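Local coordinates for protection of telomeres protein 1 (Schizosaccharomyces pombe, PDB 7CUI) that protects the single-stranded 3' overhang of telomeres by binding it, regulates telomerase and telomere length, and holds Tpz1 through this C-terminal OB-fold domain, at residues T32-L38 with D88-L94; S77-M81 with I112-L117; L94-F99 with R190-F194; N137-I142 with A155-T161. All blocks are in the same frame, centred on the assembly; numbering follows the deposited sequence.

Contact 1 of 4, residues T32-L38 with D88-L94; sequences TTISTIL and DVSNVTL
A short helix, 34-38, lies against the loop 88-92 that leads into strand 93-99, with closest CA pairs Ile34–Val92 and Ser35–Ser90, both 6.1 Å. Thr33 takes the N-cap position in rotamer p, its OG1 3.0 Å from Thr36 OG1 in a hydrogen bond. Opposite, Asp88 to Asn91 form a type I beta turn, Asn91 N donating to Asp88 O at 3.1 Å and Asn91 itself adopting left-handed phi/psi of 61/32. Asp88, chi1 t, adds an Asx turn: its OD1 accepts from Ser90 N at 3.2 Å. Ser90, chi1 p, brings OG within 3.4 Å of Ser35 N, a weak hydrogen bond. Ile34 (m, t) is the main wedge: its CD1 lies 3.4 Å from Asp88 CB and 3.2 Å from Val92 O, while its CG2 meets Val92 CG2 at 3.8 Å and Leu94 CB at 4.0 Å. One turn on, Leu38 (m, t) places CD2 4.0 Å from CD1 of Leu94 (t, p). The helix thus packs across strands 49-73 and 190-198 of the OB barrel: Ile34 and Ile37 also rest on Leu53, Leu38 and Leu94 on Trp191, and Leu38 packs on an aromatic side chain of the Tpz1 chain.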
# COMPACT_ATOMS: atom_id res chain seq x y z
N THR A 32 -8.50 -11.57 9.89
CA THR A 32 -9.67 -11.81 9.05
C THR A 32 -9.23 -11.90 7.59
O THR A 32 -8.04 -12.01 7.31
CB THR A 32 -10.78 -10.77 9.28
OG1 THR A 32 -10.28 -9.48 8.90
CG2 THR A 32 -11.31 -10.74 10.70
N THR A 33 -10.20 -11.86 6.65
CA THR A 33 -9.89 -12.00 5.24
C THR A 33 -10.46 -10.83 4.43
O THR A 33 -11.35 -10.12 4.90
CB THR A 33 -10.45 -13.29 4.63
OG1 THR A 33 -11.87 -13.18 4.63
CG2 THR A 33 -9.99 -14.55 5.34
N ILE A 34 -9.96 -10.68 3.20
CA ILE A 34 -10.39 -9.64 2.28
C ILE A 34 -11.82 -9.93 1.83
O ILE A 34 -12.58 -9.00 1.54
CB ILE A 34 -9.40 -9.50 1.10
CG1 ILE A 34 -8.03 -9.02 1.57
CG2 ILE A 34 -9.96 -8.58 0.02
CD1 ILE A 34 -6.93 -9.11 0.53
N SER A 35 -12.18 -11.22 1.78
CA SER A 35 -13.54 -11.62 1.42
C SER A 35 -14.52 -11.07 2.45
O SER A 35 -15.56 -10.54 2.07
CB SER A 35 -13.65 -13.11 1.27
OG SER A 35 -14.81 -13.45 0.52
N THR A 36 -14.16 -11.19 3.73
CA THR A 36 -14.99 -10.74 4.85
C THR A 36 -15.16 -9.22 4.80
O THR A 36 -16.25 -8.71 5.07
CB THR A 36 -14.42 -11.21 6.19
OG1 THR A 36 -14.34 -12.64 6.16
CG2 THR A 36 -15.24 -10.79 7.39
N ILE A 37 -14.08 -8.51 4.46
CA ILE A 37 -14.06 -7.06 4.43
C ILE A 37 -15.03 -6.55 3.37
O ILE A 37 -15.73 -5.56 3.61
CB ILE A 37 -12.62 -6.53 4.22
CG1 ILE A 37 -11.77 -6.69 5.48
CG2 ILE A 37 -12.60 -5.10 3.71
CD1 ILE A 37 -10.30 -6.42 5.28
N LEU A 38 -15.07 -7.21 2.21
CA LEU A 38 -15.88 -6.75 1.09
C LEU A 38 -17.29 -7.35 1.14
O LEU A 38 -18.24 -6.71 0.69
CB LEU A 38 -15.18 -7.07 -0.24
CG LEU A 38 -13.77 -6.48 -0.44
CD1 LEU A 38 -13.17 -6.92 -1.77
CD2 LEU A 38 -13.77 -4.96 -0.35
N ASP A 88 -5.18 -12.23 -0.46
CA ASP A 88 -5.40 -12.96 0.78
C ASP A 88 -5.66 -14.42 0.43
O ASP A 88 -5.80 -14.77 -0.75
CB ASP A 88 -6.61 -12.33 1.49
CG ASP A 88 -6.91 -12.84 2.89
OD1 ASP A 88 -7.36 -13.99 3.00
OD2 ASP A 88 -6.73 -12.06 3.85
N VAL A 89 -5.75 -15.27 1.46
CA VAL A 89 -6.09 -16.68 1.35
C VAL A 89 -7.35 -16.88 0.50
O VAL A 89 -7.50 -17.91 -0.15
CB VAL A 89 -6.24 -17.32 2.75
CG1 VAL A 89 -6.60 -18.79 2.67
CG2 VAL A 89 -5.00 -17.12 3.60
N SER A 90 -8.24 -15.88 0.51
CA SER A 90 -9.57 -16.03 -0.08
C SER A 90 -9.64 -15.57 -1.54
O SER A 90 -10.73 -15.38 -2.06
CB SER A 90 -10.61 -15.34 0.77
OG SER A 90 -10.31 -13.96 0.93
N ASN A 91 -8.47 -15.40 -2.19
CA ASN A 91 -8.37 -15.16 -3.62
C ASN A 91 -9.08 -13.87 -4.04
O ASN A 91 -9.59 -13.79 -5.16
CB ASN A 91 -8.86 -16.35 -4.46
CG ASN A 91 -7.73 -17.27 -4.88
OD1 ASN A 91 -6.84 -17.57 -4.09
ND2 ASN A 91 -7.75 -17.70 -6.13
N VAL A 92 -9.10 -12.87 -3.16
CA VAL A 92 -9.66 -11.57 -3.50
C VAL A 92 -8.66 -10.47 -3.14
O VAL A 92 -7.94 -10.58 -2.15
CB VAL A 92 -11.04 -11.33 -2.84
CG1 VAL A 92 -12.17 -11.89 -3.68
CG2 VAL A 92 -11.10 -11.88 -1.42
N THR A 93 -8.64 -9.41 -3.96
CA THR A 93 -7.63 -8.37 -3.84
C THR A 93 -8.19 -7.14 -3.14
O THR A 93 -9.40 -6.94 -3.08
CB THR A 93 -7.01 -8.03 -5.20
OG1 THR A 93 -8.00 -7.47 -6.07
CG2 THR A 93 -6.35 -9.21 -5.87
N LEU A 94 -7.28 -6.32 -2.60
CA LEU A 94 -7.60 -5.07 -1.95
C LEU A 94 -6.48 -4.07 -2.24
O LEU A 94 -5.31 -4.42 -2.14
CB LEU A 94 -7.75 -5.33 -0.44
CG LEU A 94 -8.38 -4.21 0.38
CD1 LEU A 94 -9.89 -4.16 0.16
CD2 LEU A 94 -8.07 -4.39 1.86

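Contact 2 of 4, residues S77-M81 with I112-L117; sequences SYVWM and IQPCNL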
# COMPACT_ATOMS: atom_id res chain seq x y z
N SER A 77 8.53 20.22 -1.39
CA SER A 77 8.20 19.34 -0.29
C SER A 77 7.38 18.15 -0.80
O SER A 77 6.26 18.33 -1.28
CB SER A 77 7.45 20.06 0.80
OG SER A 77 8.30 20.96 1.48
N TYR A 78 7.94 16.95 -0.64
CA TYR A 78 7.33 15.74 -1.18
C TYR A 78 6.83 14.83 -0.06
O TYR A 78 7.29 14.93 1.09
CB TYR A 78 8.34 15.01 -2.08
CG TYR A 78 8.67 15.69 -3.38
CD1 TYR A 78 9.53 16.78 -3.43
CD2 TYR A 78 8.14 15.23 -4.58
CE1 TYR A 78 9.84 17.41 -4.62
CE2 TYR A 78 8.44 15.85 -5.79
CZ TYR A 78 9.30 16.94 -5.81
OH TYR A 78 9.60 17.54 -7.00
N VAL A 79 5.89 13.94 -0.39
CA VAL A 79 5.41 12.93 0.54
C VAL A 79 5.29 11.60 -0.18
O VAL A 79 5.07 11.57 -1.40
CB VAL A 79 4.07 13.30 1.21
CG1 VAL A 79 4.22 14.44 2.21
CG2 VAL A 79 2.96 13.57 0.20
N TRP A 80 5.44 10.51 0.59
CA TRP A 80 5.21 9.17 0.09
C TRP A 80 3.73 9.01 -0.24
O TRP A 80 2.87 9.36 0.56
CB TRP A 80 5.62 8.11 1.12
CG TRP A 80 7.08 8.06 1.46
CD1 TRP A 80 7.64 8.19 2.69
CD2 TRP A 80 8.17 7.83 0.55
NE1 TRP A 80 9.00 8.08 2.62
CE2 TRP A 80 9.36 7.86 1.31
CE3 TRP A 80 8.27 7.62 -0.84
CZ2 TRP A 80 10.62 7.66 0.75
CZ3 TRP A 80 9.51 7.44 -1.40
CH2 TRP A 80 10.67 7.46 -0.62
N MSE A 81 3.46 8.45 -1.43
CA MSE A 81 2.12 8.02 -1.77
C MSE A 81 2.18 6.96 -2.86
O MSE A 81 2.57 7.24 -4.00
CB MSE A 81 1.25 9.22 -2.16
CG MSE A 81 -0.19 8.83 -2.40
SE MSE A 81 -1.14 10.27 -3.31
CE MSE A 81 -0.60 10.35 -5.20
N ILE A 112 16.23 6.79 3.08
CA ILE A 112 15.19 6.86 2.06
C ILE A 112 14.12 7.83 2.54
O ILE A 112 13.36 7.54 3.46
CB ILE A 112 14.64 5.46 1.72
CG1 ILE A 112 15.77 4.44 1.49
CG2 ILE A 112 13.70 5.53 0.52
CD1 ILE A 112 15.31 3.03 1.20
N GLN A 113 14.08 9.00 1.90
CA GLN A 113 13.18 10.08 2.29
C GLN A 113 12.39 10.53 1.07
O GLN A 113 12.86 10.43 -0.06
CB GLN A 113 13.98 11.25 2.86
CG GLN A 113 14.71 10.94 4.15
CD GLN A 113 13.78 10.51 5.26
OE1 GLN A 113 12.70 11.06 5.45
NE2 GLN A 113 14.21 9.50 6.00
N PRO A 114 11.16 11.07 1.24
CA PRO A 114 10.40 11.60 0.12
C PRO A 114 11.11 12.80 -0.49
O PRO A 114 11.59 13.68 0.22
CB PRO A 114 9.05 12.02 0.74
CG PRO A 114 9.35 12.19 2.21
CD PRO A 114 10.43 11.18 2.52
N CYS A 115 11.19 12.80 -1.82
CA CYS A 115 11.78 13.87 -2.61
C CYS A 115 11.42 13.60 -4.06
O CYS A 115 10.68 12.66 -4.35
CB CYS A 115 13.29 13.89 -2.42
SG CYS A 115 14.08 12.30 -2.80
N ASN A 116 11.93 14.42 -4.98
CA ASN A 116 11.84 14.12 -6.40
C ASN A 116 12.75 12.94 -6.69
O ASN A 116 13.97 13.08 -6.68
CB ASN A 116 12.17 15.36 -7.23
CG ASN A 116 11.73 15.22 -8.67
OD1 ASN A 116 10.92 16.01 -9.15
ND2 ASN A 116 12.25 14.23 -9.36
N LEU A 117 12.16 11.77 -6.94
CA LEU A 117 12.92 10.53 -7.03
C LEU A 117 13.70 10.47 -8.35
O LEU A 117 14.77 9.86 -8.43
CB LEU A 117 11.95 9.35 -6.87
CG LEU A 117 11.84 8.65 -5.51
CD1 LEU A 117 12.66 9.30 -4.41
CD2 LEU A 117 10.39 8.47 -5.08
O HOH W 1 10.63 16.65 -0.10
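Trp80 lays its indole over Pro114: Pro114 CB stands 4.2 Å from the centroid of the five-membered ring and only 8° off its normal, a CH-pi contact, with Pro114 CD 3.4 Å from Trp80 NE1. The six-membered ring reaches further into the loop, where Trp80 CZ2 lies 3.8 Å from Ile112 CG2 and Trp80 CZ3 3.9 Å from Leu117 CD2. Two residues earlier, the ring of Tyr78 turns one face to the peptide joining Cys115 and Asn116, with Tyr78 CG 3.5 Å from Cys115 C. The backbones approach to 5.0 Å between the CA atoms of Tyr78 and Cys115, and water 1 joins them, accepting from Tyr78 N at 2.8 Å and donating to Pro114 O at 3.1 Å. Val79 points away from the loop and packs on Phe99 of strand 93-99, and Trp80 also packs on Ala103 and Ile107 of helix 100-107. Strand 77-87, paired with strand 49-73, here meets the loop between helices 100-107 and 121-135, which belongs to the long helical connection between the third and fourth strands of an OB fold.

Contact 3 of 4, residues L94-F99 with R190-F194; sequences LPVIFF and RWRGF
Strands 94-99 and 190-194 run parallel in register, Ile97 opposite Arg192 at 4.5 Å between CA atoms, but are strongly twisted: their axes diverge by 55° (signed crossing -55°) and approach to 4.3 Å. Two backbone bonds join them, both through Ile97: its N donates to Trp191 O (2.9 Å, 169°), and Gly193 N donates to its O (2.9 Å, 144°), an acceptor that Arg192 CA also approaches at 3.2 Å in a CA-H...O contact. Val96 and Phe98 turn their backbone bonds to Leu84 and Phe82 of strand 77-87, as Arg190 and Arg192 do to Tyr171 and Lys169 of strand 163-171. This parallel pairing of the third and fifth strands closes the OB-fold barrel. Trp191 (m, chi2 -95°) receives Leu94 CD1 over its six-membered ring, 3.5 Å from the centroid. Gly193 CA lies 4.1 Å from the Phe98 ring centroid; an ideal CB there would come 2.3 Å from Phe98 CZ. Arg192 NH1 forms a salt bridge with Asp102, its NE donates to the Tpz1 backbone, and its guanidinium turns a face to Phe99, NH2–CD2 3.9 Å. Outside the two strands, Arg190 NH2 forms a salt bridge with an acidic side chain of the Tpz1 chain.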
# COMPACT_ATOMS: atom_id res chain seq x y z
N LEU A 94 -7.28 -6.32 -2.60
CA LEU A 94 -7.60 -5.07 -1.95
C LEU A 94 -6.48 -4.07 -2.24
O LEU A 94 -5.31 -4.42 -2.14
CB LEU A 94 -7.75 -5.33 -0.44
CG LEU A 94 -8.38 -4.21 0.38
CD1 LEU A 94 -9.89 -4.16 0.16
CD2 LEU A 94 -8.07 -4.39 1.86
N PRO A 95 -6.81 -2.82 -2.67
CA PRO A 95 -5.81 -1.77 -2.81
C PRO A 95 -5.57 -1.09 -1.47
O PRO A 95 -6.47 -0.50 -0.89
CB PRO A 95 -6.44 -0.82 -3.84
CG PRO A 95 -7.94 -0.97 -3.61
CD PRO A 95 -8.15 -2.37 -3.08
N VAL A 96 -4.33 -1.21 -0.98
CA VAL A 96 -3.92 -0.68 0.31
C VAL A 96 -2.96 0.48 0.05
O VAL A 96 -1.91 0.32 -0.57
CB VAL A 96 -3.26 -1.79 1.16
CG1 VAL A 96 -2.71 -1.26 2.47
CG2 VAL A 96 -4.19 -2.97 1.39
N ILE A 97 -3.35 1.67 0.52
CA ILE A 97 -2.59 2.89 0.28
C ILE A 97 -1.57 3.07 1.40
O ILE A 97 -1.92 3.01 2.58
CB ILE A 97 -3.53 4.11 0.18
CG1 ILE A 97 -4.46 4.01 -1.03
CG2 ILE A 97 -2.74 5.41 0.18
CD1 ILE A 97 -5.66 4.95 -0.96
N PHE A 98 -0.32 3.31 1.01
CA PHE A 98 0.71 3.78 1.93
C PHE A 98 1.01 5.25 1.65
O PHE A 98 1.47 5.60 0.56
CB PHE A 98 1.96 2.89 1.86
CG PHE A 98 1.74 1.53 2.48
CD1 PHE A 98 1.22 0.49 1.73
CD2 PHE A 98 2.02 1.30 3.82
CE1 PHE A 98 1.00 -0.76 2.30
CE2 PHE A 98 1.80 0.05 4.40
CZ PHE A 98 1.29 -0.97 3.63
N PHE A 99 0.74 6.08 2.65
CA PHE A 99 0.83 7.53 2.54
C PHE A 99 1.68 8.05 3.70
O PHE A 99 1.59 7.54 4.82
CB PHE A 99 -0.58 8.12 2.56
CG PHE A 99 -0.66 9.61 2.40
CD1 PHE A 99 -0.30 10.21 1.20
CD2 PHE A 99 -1.10 10.43 3.43
CE1 PHE A 99 -0.37 11.59 1.04
CE2 PHE A 99 -1.17 11.81 3.28
CZ PHE A 99 -0.80 12.39 2.08
N ARG A 190 -11.79 3.67 1.19
CA ARG A 190 -10.37 3.51 0.93
C ARG A 190 -9.75 2.74 2.10
O ARG A 190 -10.26 2.78 3.21
CB ARG A 190 -9.69 4.88 0.80
CG ARG A 190 -9.44 5.35 -0.62
CD ARG A 190 -10.61 5.14 -1.57
NE ARG A 190 -10.47 5.82 -2.85
CZ ARG A 190 -11.43 5.87 -3.77
NH1 ARG A 190 -12.58 5.26 -3.56
NH2 ARG A 190 -11.22 6.52 -4.90
N TRP A 191 -8.64 2.04 1.82
CA TRP A 191 -7.88 1.35 2.85
C TRP A 191 -6.46 1.89 2.90
O TRP A 191 -5.85 2.13 1.87
CB TRP A 191 -7.87 -0.16 2.61
CG TRP A 191 -9.23 -0.78 2.72
CD1 TRP A 191 -9.79 -1.36 3.81
CD2 TRP A 191 -10.22 -0.84 1.67
NE1 TRP A 191 -11.06 -1.79 3.52
CE2 TRP A 191 -11.35 -1.49 2.22
CE3 TRP A 191 -10.26 -0.42 0.34
CZ2 TRP A 191 -12.50 -1.73 1.47
CZ3 TRP A 191 -11.40 -0.65 -0.40
CH2 TRP A 191 -12.50 -1.30 0.16
N ARG A 192 -5.93 2.02 4.12
CA ARG A 192 -4.61 2.58 4.34
C ARG A 192 -3.79 1.65 5.23
O ARG A 192 -4.21 1.32 6.34
CB ARG A 192 -4.75 3.97 4.97
CG ARG A 192 -4.63 5.11 3.97
CD ARG A 192 -3.41 5.93 4.31
NE ARG A 192 -3.78 7.23 4.86
CZ ARG A 192 -3.11 7.88 5.80
NH1 ARG A 192 -2.03 7.35 6.35
NH2 ARG A 192 -3.53 9.07 6.19
N GLY A 193 -2.62 1.23 4.74
CA GLY A 193 -1.70 0.43 5.53
C GLY A 193 -1.12 1.23 6.69
O GLY A 193 -1.02 2.45 6.60
N PHE A 194 -0.75 0.52 7.77
CA PHE A 194 -0.08 1.13 8.90
C PHE A 194 0.49 0.05 9.82
O PHE A 194 0.16 -1.13 9.68
CB PHE A 194 -1.03 2.04 9.68
CG PHE A 194 -2.05 1.30 10.51
CD1 PHE A 194 -3.23 0.84 9.94
CD2 PHE A 194 -1.83 1.05 11.85
CE1 PHE A 194 -4.17 0.16 10.70
CE2 PHE A 194 -2.76 0.37 12.62
CZ PHE A 194 -3.93 -0.08 12.04

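Contact 4 of 4, residues N137-I142 with A155-T161; sequences NLEERI and AAEDVET. With SO4 (sulfate ion), chain E.
Asn137 occupies the N-cap position of helix 138-148, though its side chain makes no capping bond; chi1 is m, and ND2 donates instead to Glu140 OE1 at 2.8 Å. Water 2 accepts from Asn137 N (2.9 Å) and donates to Asn137 OD1 (3.0 Å) and Glu160 O (2.8 Å), while Asn137 CB lies 3.9 Å from Val159 CG1. Leu138 next sends CD2 to 3.8 Å from Ala155 CB and its CG to 3.9 Å from Thr161 CG2. One turn further, Arg141 CA comes 5.2 Å from Ala155 CA, Arg141 CB 3.7 Å from Ala155 CB and Arg141 CG 3.6 Å from Val159 CG1. Arg141 NE forms a salt bridge with Asp158 OD2 (3.0 Å, 170°), near the guanidinium plane; Asp158 OD2 also accepts a hydrogen bond from His145 NE2. Arg141 NH1 donates to O2 of a sulfate, probably from the crystallisation liquor, at 3.2 Å. Ile142 (m, t) ends the segment with CG1 3.4 Å from Ala155 CB. The partner is a weakly bonded helical turn about 155-158. Leu138 and Ile142 both rest on Phe60 of strand 49-73, so the pair packs on the barrel where the connection between OB strands three and four ends.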
# COMPACT_ATOMS: atom_id res chain seq x y z
N ASN A 137 10.36 -10.31 -6.93
CA ASN A 137 10.67 -9.96 -8.32
C ASN A 137 9.48 -9.33 -9.04
O ASN A 137 9.50 -9.23 -10.26
CB ASN A 137 11.19 -11.15 -9.12
CG ASN A 137 12.45 -11.75 -8.53
OD1 ASN A 137 12.38 -12.72 -7.78
ND2 ASN A 137 13.59 -11.18 -8.85
N LEU A 138 8.47 -8.88 -8.28
CA LEU A 138 7.25 -8.32 -8.86
C LEU A 138 7.56 -7.09 -9.73
O LEU A 138 7.06 -7.00 -10.86
CB LEU A 138 6.29 -7.96 -7.73
CG LEU A 138 4.79 -8.14 -7.97
CD1 LEU A 138 4.04 -6.88 -7.57
CD2 LEU A 138 4.46 -8.54 -9.41
N GLU A 139 8.36 -6.15 -9.21
CA GLU A 139 8.61 -4.89 -9.88
C GLU A 139 9.36 -5.16 -11.19
O GLU A 139 9.03 -4.57 -12.23
CB GLU A 139 9.39 -3.94 -8.96
CG GLU A 139 9.61 -2.55 -9.54
CD GLU A 139 10.83 -2.35 -10.42
OE1 GLU A 139 11.77 -3.18 -10.36
OE2 GLU A 139 10.85 -1.34 -11.18
N GLU A 140 10.34 -6.07 -11.12
CA GLU A 140 11.18 -6.44 -12.25
C GLU A 140 10.30 -6.96 -13.38
O GLU A 140 10.50 -6.62 -14.54
CB GLU A 140 12.14 -7.55 -11.85
CG GLU A 140 13.39 -7.05 -11.17
CD GLU A 140 14.30 -8.12 -10.57
OE1 GLU A 140 14.10 -9.33 -10.86
OE2 GLU A 140 15.22 -7.74 -9.80
N ARG A 141 9.33 -7.80 -13.00
CA ARG A 141 8.46 -8.48 -13.95
C ARG A 141 7.45 -7.49 -14.51
O ARG A 141 7.12 -7.54 -15.69
CB ARG A 141 7.77 -9.68 -13.29
CG ARG A 141 8.59 -10.97 -13.27
CD ARG A 141 9.53 -11.30 -14.41
NE ARG A 141 8.91 -11.86 -15.61
CZ ARG A 141 9.54 -12.15 -16.76
NH1 ARG A 141 8.87 -12.76 -17.77
NH2 ARG A 141 10.83 -11.86 -16.90
N ILE A 142 6.95 -6.60 -13.65
CA ILE A 142 6.00 -5.59 -14.08
C ILE A 142 6.67 -4.70 -15.13
O ILE A 142 6.08 -4.42 -16.17
CB ILE A 142 5.42 -4.80 -12.89
CG1 ILE A 142 4.30 -5.60 -12.20
CG2 ILE A 142 4.94 -3.42 -13.33
CD1 ILE A 142 3.73 -4.95 -10.97
N ALA A 155 2.43 -10.08 -14.38
CA ALA A 155 3.60 -10.23 -13.53
C ALA A 155 3.30 -11.10 -12.30
O ALA A 155 4.14 -11.91 -11.91
CB ALA A 155 4.11 -8.88 -13.13
N ALA A 156 2.12 -10.91 -11.70
CA ALA A 156 1.75 -11.57 -10.46
C ALA A 156 1.89 -13.09 -10.56
O ALA A 156 2.24 -13.75 -9.57
CB ALA A 156 0.35 -11.19 -10.04
N GLU A 157 1.60 -13.66 -11.73
CA GLU A 157 1.56 -15.10 -11.87
C GLU A 157 2.92 -15.65 -12.33
O GLU A 157 3.14 -16.85 -12.32
CB GLU A 157 0.37 -15.53 -12.73
CG GLU A 157 0.54 -15.21 -14.20
CD GLU A 157 -0.77 -15.18 -14.98
OE1 GLU A 157 -1.83 -14.98 -14.34
OE2 GLU A 157 -0.72 -15.36 -16.21
N ASP A 158 3.83 -14.74 -12.70
CA ASP A 158 5.18 -15.11 -13.09
C ASP A 158 6.00 -15.51 -11.86
O ASP A 158 6.89 -16.35 -11.98
CB ASP A 158 5.92 -13.95 -13.75
CG ASP A 158 5.50 -13.62 -15.18
OD1 ASP A 158 4.64 -14.34 -15.73
OD2 ASP A 158 6.05 -12.65 -15.73
N VAL A 159 5.71 -14.89 -10.71
CA VAL A 159 6.61 -14.93 -9.57
C VAL A 159 5.85 -15.24 -8.28
O VAL A 159 4.65 -14.99 -8.17
CB VAL A 159 7.40 -13.61 -9.43
CG1 VAL A 159 8.36 -13.40 -10.59
CG2 VAL A 159 6.48 -12.41 -9.26
N GLU A 160 6.60 -15.77 -7.30
CA GLU A 160 6.13 -15.91 -5.94
C GLU A 160 6.59 -14.71 -5.13
O GLU A 160 7.79 -14.49 -4.98
CB GLU A 160 6.74 -17.16 -5.30
CG GLU A 160 5.91 -18.39 -5.52
CD GLU A 160 6.50 -19.62 -4.86
OE1 GLU A 160 5.83 -20.68 -4.90
OE2 GLU A 160 7.62 -19.52 -4.32
N THR A 161 5.63 -13.96 -4.60
CA THR A 161 5.90 -12.82 -3.74
C THR A 161 5.71 -13.25 -2.29
O THR A 161 4.86 -14.09 -2.00
CB THR A 161 5.05 -11.63 -4.19
OG1 THR A 161 3.68 -12.02 -4.09
CG2 THR A 161 5.35 -11.21 -5.62
S SO4 E . 9.20 -14.85 -20.27
O1 SO4 E . 8.14 -14.06 -20.85
O2 SO4 E . 10.41 -14.07 -20.23
O3 SO4 E . 8.83 -15.24 -18.93
O4 SO4 E . 9.41 -16.03 -21.06
O HOH W 2 9.78 -13.05 -6.35

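Overall arrangement
Contact 3 lies centrally, its centre about 6 Å from that of the chain; the centres of the other three lie about 15 Å away. Contact 1 shares Leu94 with contact 3 and touches it through Ile37 CG2, 3.7 Å from Trp191 NE1. Contact 2 meets the far end of the same strand, with Trp80 O 3.3 Å from Phe99 CD1, so contacts 1 and 2 are about 30 Å apart between centres, on opposite sides of the chain's centre. Contact 4 belongs to the helical connection spanned by contact 3; its nearest atoms are about 11 Å from that contact. Contacts 1, 2 and 3 all include residues that meet Tpz1, most of them in contact 3.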